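Local coordinates for protein Cys-Gly metallodipeptidase DUG1 (PDB 4G1P) that hydrolyses the dipeptide Cys-Gly as a zinc- or manganese-dependent M20A metallopeptidase and is the catalytic subunit of the complex that degrades glutathione in yeast, at residues 18-23 and 456-461; 145-150 and 463-468; 217-222 and 353-358. One frame throughout, in Å; residues are numbered along the deposited sequence.

Contact 1: 18-23 and 456-461; sequences QFFSRL and LDISNF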
loop_
_atom_site.group_PDB
_atom_site.type_symbol
_atom_site.label_atom_id
_atom_site.label_comp_id
_atom_site.label_asym_id
_atom_site.label_seq_id
_atom_site.Cartn_x
_atom_site.Cartn_y
_atom_site.Cartn_z
ATOM N N GLN A 18 0.485 -17.858 36.864
ATOM C CA GLN A 18 -0.821 -17.992 36.242
ATOM C C GLN A 18 -1.168 -16.743 35.447
ATOM O O GLN A 18 -1.801 -16.836 34.396
ATOM C CB GLN A 18 -1.966 -18.430 37.183
ATOM C CG GLN A 18 -1.732 -18.361 38.689
ATOM C CD GLN A 18 -0.827 -19.472 39.208
ATOM O OE1 GLN A 18 0.357 -19.246 39.488
ATOM N NE2 GLN A 18 -1.380 -20.672 39.351
ATOM N N PHE A 19 -0.719 -15.585 35.920
ATOM C CA PHE A 19 -0.954 -14.344 35.195
ATOM C C PHE A 19 -0.282 -14.402 33.822
ATOM O O PHE A 19 -0.875 -13.998 32.822
ATOM C CB PHE A 19 -0.445 -13.123 35.969
ATOM C CG PHE A 19 -1.131 -12.897 37.289
ATOM C CD1 PHE A 19 -2.365 -13.464 37.559
ATOM C CD2 PHE A 19 -0.536 -12.118 38.261
ATOM C CE1 PHE A 19 -2.982 -13.271 38.765
ATOM C CE2 PHE A 19 -1.153 -11.914 39.462
ATOM C CZ PHE A 19 -2.384 -12.488 39.715
ATOM N N PHE A 20 0.951 -14.901 33.795
ATOM C CA PHE A 20 1.726 -15.026 32.572
ATOM C C PHE A 20 1.004 -15.972 31.640
ATOM O O PHE A 20 0.866 -15.725 30.442
ATOM C CB PHE A 20 3.110 -15.601 32.867
ATOM C CG PHE A 20 4.090 -14.609 33.428
ATOM C CD1 PHE A 20 3.986 -13.258 33.140
ATOM C CD2 PHE A 20 5.140 -15.034 34.242
ATOM C CE1 PHE A 20 4.915 -12.351 33.669
ATOM C CE2 PHE A 20 6.068 -14.134 34.772
ATOM C CZ PHE A 20 5.958 -12.799 34.486
ATOM N N SER A 21 0.551 -17.076 32.208
ATOM C CA SER A 21 -0.115 -18.084 31.426
ATOM C C SER A 21 -1.381 -17.506 30.800
ATOM O O SER A 21 -1.624 -17.640 29.593
ATOM C CB SER A 21 -0.437 -19.279 32.309
ATOM O OG SER A 21 -1.124 -20.266 31.566
ATOM N N ARG A 22 -2.185 -16.854 31.625
ATOM C CA ARG A 22 -3.406 -16.236 31.151
ATOM C C ARG A 22 -3.096 -15.239 30.034
ATOM O O ARG A 22 -3.771 -15.221 29.006
ATOM C CB ARG A 22 -4.126 -15.555 32.304
ATOM C CG ARG A 22 -5.184 -14.581 31.859
ATOM C CD ARG A 22 -5.821 -13.894 33.052
ATOM N NE ARG A 22 -6.759 -14.774 33.739
ATOM C CZ ARG A 22 -7.059 -14.693 35.027
ATOM N NH1 ARG A 22 -6.499 -13.767 35.796
ATOM N NH2 ARG A 22 -7.929 -15.542 35.544
ATOM N N LEU A 23 -2.052 -14.441 30.223
ATOM C CA LEU A 23 -1.712 -13.404 29.264
ATOM C C LEU A 23 -1.182 -14.014 27.958
ATOM O O LEU A 23 -1.355 -13.455 26.887
ATOM C CB LEU A 23 -0.710 -12.432 29.873
ATOM C CG LEU A 23 -0.247 -11.277 28.996
ATOM C CD1 LEU A 23 -1.420 -10.428 28.567
ATOM C CD2 LEU A 23 0.775 -10.441 29.736
ATOM N N LEU A 456 5.852 -4.894 26.960
ATOM C CA LEU A 456 5.403 -4.440 28.265
ATOM C C LEU A 456 6.475 -4.867 29.245
ATOM O O LEU A 456 6.801 -6.048 29.323
ATOM C CB LEU A 456 4.060 -5.060 28.648
ATOM C CG LEU A 456 3.501 -4.541 29.987
ATOM C CD1 LEU A 456 3.454 -3.030 29.978
ATOM C CD2 LEU A 456 2.111 -5.117 30.298
ATOM N N ASP A 457 7.053 -3.915 29.968
ATOM C CA ASP A 457 8.053 -4.261 30.963
ATOM C C ASP A 457 7.349 -4.938 32.124
ATOM O O ASP A 457 6.284 -4.497 32.550
ATOM C CB ASP A 457 8.806 -3.023 31.429
ATOM C CG ASP A 457 9.541 -2.332 30.298
ATOM O OD1 ASP A 457 10.668 -2.758 29.952
ATOM O OD2 ASP A 457 8.981 -1.359 29.749
ATOM N N ILE A 458 7.931 -6.029 32.613
ATOM C CA ILE A 458 7.331 -6.795 33.701
ATOM C C ILE A 458 7.199 -5.932 34.963
ATOM O O ILE A 458 6.259 -6.101 35.746
ATOM C CB ILE A 458 8.113 -8.105 33.983
ATOM C CG1 ILE A 458 8.154 -8.968 32.725
ATOM C CG2 ILE A 458 7.466 -8.898 35.085
ATOM C CD1 ILE A 458 8.839 -10.305 32.907
ATOM N N SER A 459 8.118 -4.983 35.129
ATOM C CA SER A 459 8.060 -4.065 36.267
ATOM C C SER A 459 6.810 -3.207 36.228
ATOM O O SER A 459 6.218 -2.932 37.263
ATOM C CB SER A 459 9.306 -3.186 36.348
ATOM O OG SER A 459 9.361 -2.300 35.249
ATOM N N ASN A 460 6.400 -2.799 35.030
ATOM C CA ASN A 460 5.141 -2.059 34.867
ATOM C C ASN A 460 3.923 -2.961 34.993
ATOM O O ASN A 460 2.870 -2.549 35.481
ATOM C CB ASN A 460 5.110 -1.338 33.528
ATOM C CG ASN A 460 6.070 -0.176 33.483
ATOM O OD1 ASN A 460 7.288 -0.368 33.460
ATOM N ND2 ASN A 460 5.530 1.041 33.462
ATOM N N PHE A 461 4.078 -4.198 34.550
ATOM C CA PHE A 461 3.007 -5.164 34.653
ATOM C C PHE A 461 2.713 -5.407 36.125
ATOM O O PHE A 461 1.592 -5.196 36.581
ATOM C CB PHE A 461 3.389 -6.458 33.938
ATOM C CG PHE A 461 2.292 -7.453 33.877
ATOM C CD1 PHE A 461 0.989 -7.043 33.684
ATOM C CD2 PHE A 461 2.557 -8.810 34.020
ATOM C CE1 PHE A 461 -0.048 -7.964 33.641
ATOM C CE2 PHE A 461 1.527 -9.749 33.967
ATOM C CZ PHE A 461 0.225 -9.324 33.772
#
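I458 and F461 carry segment 456-461 onto F19, F20 and L23 of helix 16-28, in a buried, wholly apolar meeting. L456, at the start of the segment, is still strand: its backbone pairs with M130, making 455-457 an outer strand of a small antiparallel sheet with 122-124 and 129-131. D457 stands at the N-cap of helix 458-477, its OD2 in salt bridges with K455 and R444. The first turn of this helix then brings I458 against F20. With chi2 anti (-177°), the isoleucine chain runs out to CD1, which lies 4.1 Å from F20 CZ; the two side chains cross at about a right angle. This strand-to-helix junction belongs to the alpha/beta catalytic domain of the M20 peptidases, and here the C-terminal helix meets an N-terminal one more than 430 residues earlier in the chain. F461 follows one turn after D457, its N bonded to D457 O (3.0 Å). CG is anti to the backbone N (chi1 -174°), and the ring reaches in among three side chains of the other helix. L23 CD2 sits over one face, 4.2 Å from F461 CZ. At the rim, near the plane of the F461 ring, F20 CE1 comes to 4.3 Å from F461 CD2. F19 contributes its CB, 4.4 Å from F461 CE2, while its own ring leads away toward N147 of helix 135-154, a helix that F461 also touches.

Contact 2: 145-150 and 463-468; sequences WINVVD and GGMKTM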
loop_
_atom_site.group_PDB
_atom_site.type_symbol
_atom_site.label_atom_id
_atom_site.label_comp_id
_atom_site.label_asym_id
_atom_site.label_seq_id
_atom_site.Cartn_x
_atom_site.Cartn_y
_atom_site.Cartn_z
ATOM N N TRP A 145 -6.816 -6.237 35.586
ATOM C CA TRP A 145 -7.977 -6.136 36.469
ATOM C C TRP A 145 -8.406 -7.496 37.003
ATOM O O TRP A 145 -8.729 -7.623 38.185
ATOM C CB TRP A 145 -9.149 -5.463 35.771
ATOM C CG TRP A 145 -8.868 -4.031 35.424
ATOM C CD1 TRP A 145 -8.732 -3.501 34.177
ATOM C CD2 TRP A 145 -8.647 -2.953 36.343
ATOM N NE1 TRP A 145 -8.460 -2.161 34.263
ATOM C CE2 TRP A 145 -8.409 -1.798 35.581
ATOM C CE3 TRP A 145 -8.641 -2.854 37.737
ATOM C CZ2 TRP A 145 -8.159 -0.555 36.166
ATOM C CZ3 TRP A 145 -8.402 -1.620 38.317
ATOM C CH2 TRP A 145 -8.161 -0.488 37.532
ATOM N N ILE A 146 -8.378 -8.522 36.153
ATOM C CA ILE A 146 -8.748 -9.860 36.606
ATOM C C ILE A 146 -7.696 -10.469 37.535
ATOM O O ILE A 146 -8.043 -11.070 38.550
ATOM C CB ILE A 146 -8.999 -10.804 35.439
ATOM C CG1 ILE A 146 -9.921 -10.133 34.425
ATOM C CG2 ILE A 146 -9.561 -12.136 35.943
ATOM C CD1 ILE A 146 -10.042 -10.885 33.135
ATOM N N ASN A 147 -6.422 -10.312 37.182
ATOM C CA ASN A 147 -5.322 -10.742 38.040
ATOM C C ASN A 147 -5.508 -10.204 39.457
ATOM O O ASN A 147 -5.444 -10.947 40.453
ATOM C CB ASN A 147 -3.994 -10.253 37.465
ATOM C CG ASN A 147 -3.760 -10.739 36.033
ATOM O OD1 ASN A 147 -4.300 -11.772 35.623
ATOM N ND2 ASN A 147 -2.957 -9.992 35.264
ATOM N N VAL A 148 -5.775 -8.902 39.524
ATOM C CA VAL A 148 -6.013 -8.229 40.781
ATOM C C VAL A 148 -7.171 -8.842 41.575
ATOM O O VAL A 148 -7.034 -9.088 42.774
ATOM C CB VAL A 148 -6.236 -6.737 40.568
ATOM C CG1 VAL A 148 -6.727 -6.080 41.870
ATOM C CG2 VAL A 148 -4.945 -6.107 40.079
ATOM N N VAL A 149 -8.302 -9.095 40.919
ATOM C CA VAL A 149 -9.387 -9.782 41.614
ATOM C C VAL A 149 -8.891 -11.125 42.156
ATOM O O VAL A 149 -9.171 -11.486 43.291
ATOM C CB VAL A 149 -10.621 -9.985 40.728
ATOM C CG1 VAL A 149 -11.627 -10.852 41.435
ATOM C CG2 VAL A 149 -11.241 -8.663 40.379
ATOM N N ASP A 150 -8.104 -11.836 41.364
ATOM C CA ASP A 150 -7.582 -13.112 41.797
ATOM C C ASP A 150 -6.688 -12.967 43.021
ATOM O O ASP A 150 -6.713 -13.806 43.915
ATOM C CB ASP A 150 -6.810 -13.792 40.669
ATOM C CG ASP A 150 -7.720 -14.410 39.644
ATOM O OD1 ASP A 150 -8.922 -14.570 39.949
ATOM O OD2 ASP A 150 -7.236 -14.740 38.539
ATOM N N GLY A 463 4.075 -3.766 38.836
ATOM C CA GLY A 463 3.866 -2.479 39.477
ATOM C C GLY A 463 2.470 -1.929 39.245
ATOM O O GLY A 463 1.843 -1.375 40.164
ATOM N N GLY A 464 1.973 -2.097 38.018
ATOM C CA GLY A 464 0.671 -1.581 37.647
ATOM C C GLY A 464 -0.454 -2.341 38.322
ATOM O O GLY A 464 -1.510 -1.777 38.628
ATOM N N MET A 465 -0.241 -3.632 38.548
ATOM C CA MET A 465 -1.266 -4.447 39.183
ATOM C C MET A 465 -1.401 -4.066 40.645
ATOM O O MET A 465 -2.512 -3.857 41.152
ATOM C CB MET A 465 -0.939 -5.929 39.055
ATOM C CG MET A 465 -1.469 -6.556 37.774
ATOM S SD MET A 465 -1.140 -8.330 37.660
ATOM C CE MET A 465 0.628 -8.323 37.344
ATOM N N LYS A 466 -0.254 -3.975 41.312
ATOM C CA LYS A 466 -0.202 -3.563 42.696
ATOM C C LYS A 466 -0.755 -2.155 42.809
ATOM O O LYS A 466 -1.438 -1.841 43.778
ATOM C CB LYS A 466 1.232 -3.639 43.216
ATOM C CG LYS A 466 1.781 -5.062 43.245
ATOM C CD LYS A 466 3.247 -5.107 43.631
ATOM C CE LYS A 466 3.717 -6.537 43.898
ATOM N NZ LYS A 466 5.132 -6.604 44.353
ATOM N N THR A 467 -0.492 -1.312 41.811
ATOM C CA THR A 467 -1.024 0.045 41.851
ATOM C C THR A 467 -2.545 0.039 41.678
ATOM O O THR A 467 -3.270 0.793 42.339
ATOM C CB THR A 467 -0.352 0.981 40.817
ATOM O OG1 THR A 467 1.031 1.133 41.141
ATOM C CG2 THR A 467 -0.997 2.365 40.833
ATOM N N MET A 468 -3.033 -0.830 40.808
ATOM C CA MET A 468 -4.467 -0.983 40.657
ATOM C C MET A 468 -5.093 -1.486 41.962
ATOM O O MET A 468 -6.180 -1.056 42.355
ATOM C CB MET A 468 -4.787 -1.957 39.519
ATOM C CG MET A 468 -4.470 -1.478 38.115
ATOM S SD MET A 468 -4.757 -2.868 36.990
ATOM C CE MET A 468 -4.837 -2.091 35.372
#
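M468 lies across one face of the W145 indole in a Met-aromatic contact that joins helices 135-154 and 458-477 of the alpha/beta catalytic domain. Its chain is extended beyond CG and crosses the tryptophan side chain at about a right angle. M468 SD stands 3.8 Å from the centroid of the six-membered ring of W145, only 6° off the ring normal, and M468 CE continues over the five-membered ring, 3.6 Å from W145 CE2, in a CH-pi contact. Nearer the M468 backbone, CB rests by the rim atom CZ3 of W145. The axes of the two helical segments approach to 9.4 Å and cross at -63°, with V148 and M465 closest by their CA atoms. There V148 CG2 touches both methionine residues, 3.5 Å from the backbone M465 O and 4.2 Å from M468 CB. One residue before V148, N147 meets M465: with M465 chi2 anti (-178°), SD is carried out to the asparagine, where it lies against N147 CB as well as its amide. R22 of helix 16-28 donates to N147 OD1, which would hold the amide in this rotation, and N147 ND2 gives a weak hydrogen bond to M465 SD at 3.4 Å.

Contact 3: 217-222 and 353-358; sequences GCNYYQ and MDSEKL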
loop_
_atom_site.group_PDB
_atom_site.type_symbol
_atom_site.label_atom_id
_atom_site.label_comp_id
_atom_site.label_asym_id
_atom_site.label_seq_id
_atom_site.Cartn_x
_atom_site.Cartn_y
_atom_site.Cartn_z
ATOM N N GLY A 217 -8.603 14.228 21.178
ATOM C CA GLY A 217 -9.505 13.470 20.344
ATOM C C GLY A 217 -8.830 13.117 19.025
ATOM O O GLY A 217 -7.646 13.393 18.805
ATOM N N CYS A 218 -9.590 12.499 18.137
ATOM C CA CYS A 218 -9.044 12.083 16.860
ATOM C C CYS A 218 -10.115 12.064 15.763
ATOM O O CYS A 218 -11.163 11.431 15.900
ATOM C CB CYS A 218 -8.351 10.715 16.982
ATOM S SG CYS A 218 -7.440 10.220 15.484
ATOM N N ASN A 219 -9.849 12.790 14.686
ATOM C CA ASN A 219 -10.719 12.756 13.520
ATOM C C ASN A 219 -9.963 12.139 12.357
ATOM O O ASN A 219 -8.916 12.646 11.944
ATOM C CB ASN A 219 -11.226 14.160 13.173
ATOM C CG ASN A 219 -12.370 14.610 14.073
ATOM O OD1 ASN A 219 -12.497 14.149 15.207
ATOM N ND2 ASN A 219 -13.215 15.496 13.564
ATOM N N TYR A 220 -10.461 11.021 11.853
ATOM C CA TYR A 220 -9.733 10.310 10.817
ATOM C C TYR A 220 -10.425 10.492 9.474
ATOM O O TYR A 220 -11.612 10.169 9.324
ATOM C CB TYR A 220 -9.600 8.833 11.169
ATOM C CG TYR A 220 -8.428 8.149 10.510
ATOM C CD1 TYR A 220 -8.455 7.831 9.163
ATOM C CD2 TYR A 220 -7.296 7.821 11.234
ATOM C CE1 TYR A 220 -7.382 7.205 8.552
ATOM C CE2 TYR A 220 -6.223 7.195 10.636
ATOM C CZ TYR A 220 -6.272 6.889 9.288
ATOM O OH TYR A 220 -5.216 6.253 8.679
ATOM N N TYR A 221 -9.676 11.014 8.507
ATOM C CA TYR A 221 -10.235 11.345 7.196
ATOM C C TYR A 221 -9.605 10.548 6.057
ATOM O O TYR A 221 -8.453 10.088 6.138
ATOM C CB TYR A 221 -10.087 12.846 6.904
ATOM C CG TYR A 221 -10.780 13.728 7.906
ATOM C CD1 TYR A 221 -12.140 13.944 7.838
ATOM C CD2 TYR A 221 -10.071 14.333 8.933
ATOM C CE1 TYR A 221 -12.784 14.740 8.763
ATOM C CE2 TYR A 221 -10.703 15.129 9.867
ATOM C CZ TYR A 221 -12.061 15.329 9.780
ATOM O OH TYR A 221 -12.701 16.126 10.707
ATOM N N GLN A 222 -10.378 10.392 4.991
ATOM C CA GLN A 222 -9.843 9.890 3.735
ATOM C C GLN A 222 -10.273 10.812 2.605
ATOM O O GLN A 222 -11.456 11.143 2.474
ATOM C CB GLN A 222 -10.267 8.437 3.461
ATOM C CG GLN A 222 -11.756 8.216 3.299
ATOM C CD GLN A 222 -12.101 6.765 3.034
ATOM O OE1 GLN A 222 -11.235 5.893 3.046
ATOM N NE2 GLN A 222 -13.375 6.499 2.792
ATOM N N MET A 353 -11.855 22.421 20.026
ATOM C CA MET A 353 -12.208 22.093 18.642
ATOM C C MET A 353 -13.524 21.316 18.537
ATOM O O MET A 353 -13.684 20.279 19.170
ATOM C CB MET A 353 -11.071 21.310 17.984
ATOM C CG MET A 353 -9.795 22.103 17.873
ATOM S SD MET A 353 -8.349 21.106 17.479
ATOM C CE MET A 353 -8.829 20.461 15.872
ATOM N N ASP A 354 -14.472 21.825 17.755
ATOM C CA ASP A 354 -15.722 21.106 17.515
ATOM C C ASP A 354 -15.547 20.114 16.363
ATOM O O ASP A 354 -15.020 20.474 15.308
ATOM C CB ASP A 354 -16.865 22.083 17.208
ATOM C CG ASP A 354 -18.177 21.374 16.872
ATOM O OD1 ASP A 354 -18.581 20.446 17.604
ATOM O OD2 ASP A 354 -18.805 21.735 15.855
ATOM N N SER A 355 -15.994 18.878 16.568
ATOM C CA SER A 355 -15.827 17.817 15.579
ATOM C C SER A 355 -16.416 18.230 14.234
ATOM O O SER A 355 -15.702 18.290 13.221
ATOM C CB SER A 355 -16.475 16.517 16.068
ATOM O OG SER A 355 -16.209 15.432 15.189
ATOM N N GLU A 356 -17.715 18.527 14.256
ATOM C CA GLU A 356 -18.462 19.006 13.094
ATOM C C GLU A 356 -17.751 20.114 12.322
ATOM O O GLU A 356 -17.451 19.962 11.136
ATOM C CB GLU A 356 -19.814 19.534 13.550
ATOM C CG GLU A 356 -20.987 19.035 12.743
ATOM C CD GLU A 356 -21.468 17.686 13.219
ATOM O OE1 GLU A 356 -20.781 17.096 14.082
ATOM O OE2 GLU A 356 -22.534 17.224 12.744
ATOM N N LYS A 357 -17.489 21.233 12.994
ATOM C CA LYS A 357 -16.829 22.361 12.342
ATOM C C LYS A 357 -15.477 21.976 11.733
ATOM O O LYS A 357 -15.121 22.432 10.647
ATOM C CB LYS A 357 -16.668 23.550 13.300
ATOM C CG LYS A 357 -16.177 24.824 12.590
ATOM C CD LYS A 357 -16.161 26.049 13.513
ATOM C CE LYS A 357 -15.595 27.304 12.815
ATOM N NZ LYS A 357 -14.156 27.599 13.158
ATOM N N LEU A 358 -14.732 21.137 12.439
ATOM C CA LEU A 358 -13.422 20.725 11.978
ATOM C C LEU A 358 -13.568 19.991 10.657
ATOM O O LEU A 358 -12.820 20.231 9.710
ATOM C CB LEU A 358 -12.754 19.819 13.005
ATOM C CG LEU A 358 -11.423 19.242 12.539
ATOM C CD1 LEU A 358 -10.480 20.339 12.187
ATOM C CD2 LEU A 358 -10.823 18.383 13.594
#
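N219 and Y221, alternate residues of strand 210-226, turn their side chains toward the first turn of helix 355-371 and meet S355 and L358 there. The helix links strands 340-349 and 378-391, which both run antiparallel to 210-226 and flank it, so the unit is a split beta-alpha-beta arrangement in the lid domain of this M20 peptidase. The close-packed part is small. L358 CG is anti to the backbone N (chi1 175°), which brings it to 3.8 Å from Y221 OH; that hydroxyl is hydrogen-bonded to T359, the next residue of the helix. The side chains of L358 and N219 run alongside in opposite senses, with L358 CD2 4.1 Å from N219 CG. S355 OG lies at the same distance, 4.1 Å, from N219 CG and is itself hydrogen-bonded to D386 of the neighbouring strand 378-391. An alanine in place of N219 would probably open a gap where the amide lies between S355 and L358, leaving L358 CD2 with only the CB of this residue to pack on. The alternating residues C218 and Y220 face the other side of the sheet: C218 touches the bound cysteine, and Y220 OH bonds to the backbone of K334 of the second subunit. By contrast, the contact thins out toward solvent, where the exposed D354, E356 and K357 make no approach to the strand. D354 is the N-cap residue there: K357 N donates to D354 OD2 at 3.2 Å and 164°, arriving from above the carboxylate plane.

How the contacts relate
Contacts 1 and 2 adjoin in the catalytic domain, their centres 10 Å apart, and share helix 458-477. Helix 16-28 is also tied to helix 135-154: R22 NH1 of contact 1 forms a salt bridge with D150 OD2 of contact 2 (3.0 Å). Both contacts lie near the metal centre without reaching it: the L23 side chain is about 11 Å from that of D137 and the W145 side chain about 8 Å from that of D200, both zinc ligands. Contact 3 belongs to the lid, its centre 36 Å from that of contact 1 and 35 Å from that of contact 2. Its strand carries C218, which lines the pocket of the bound cysteine; this ligand lies about 9 Å from the N219 side chain.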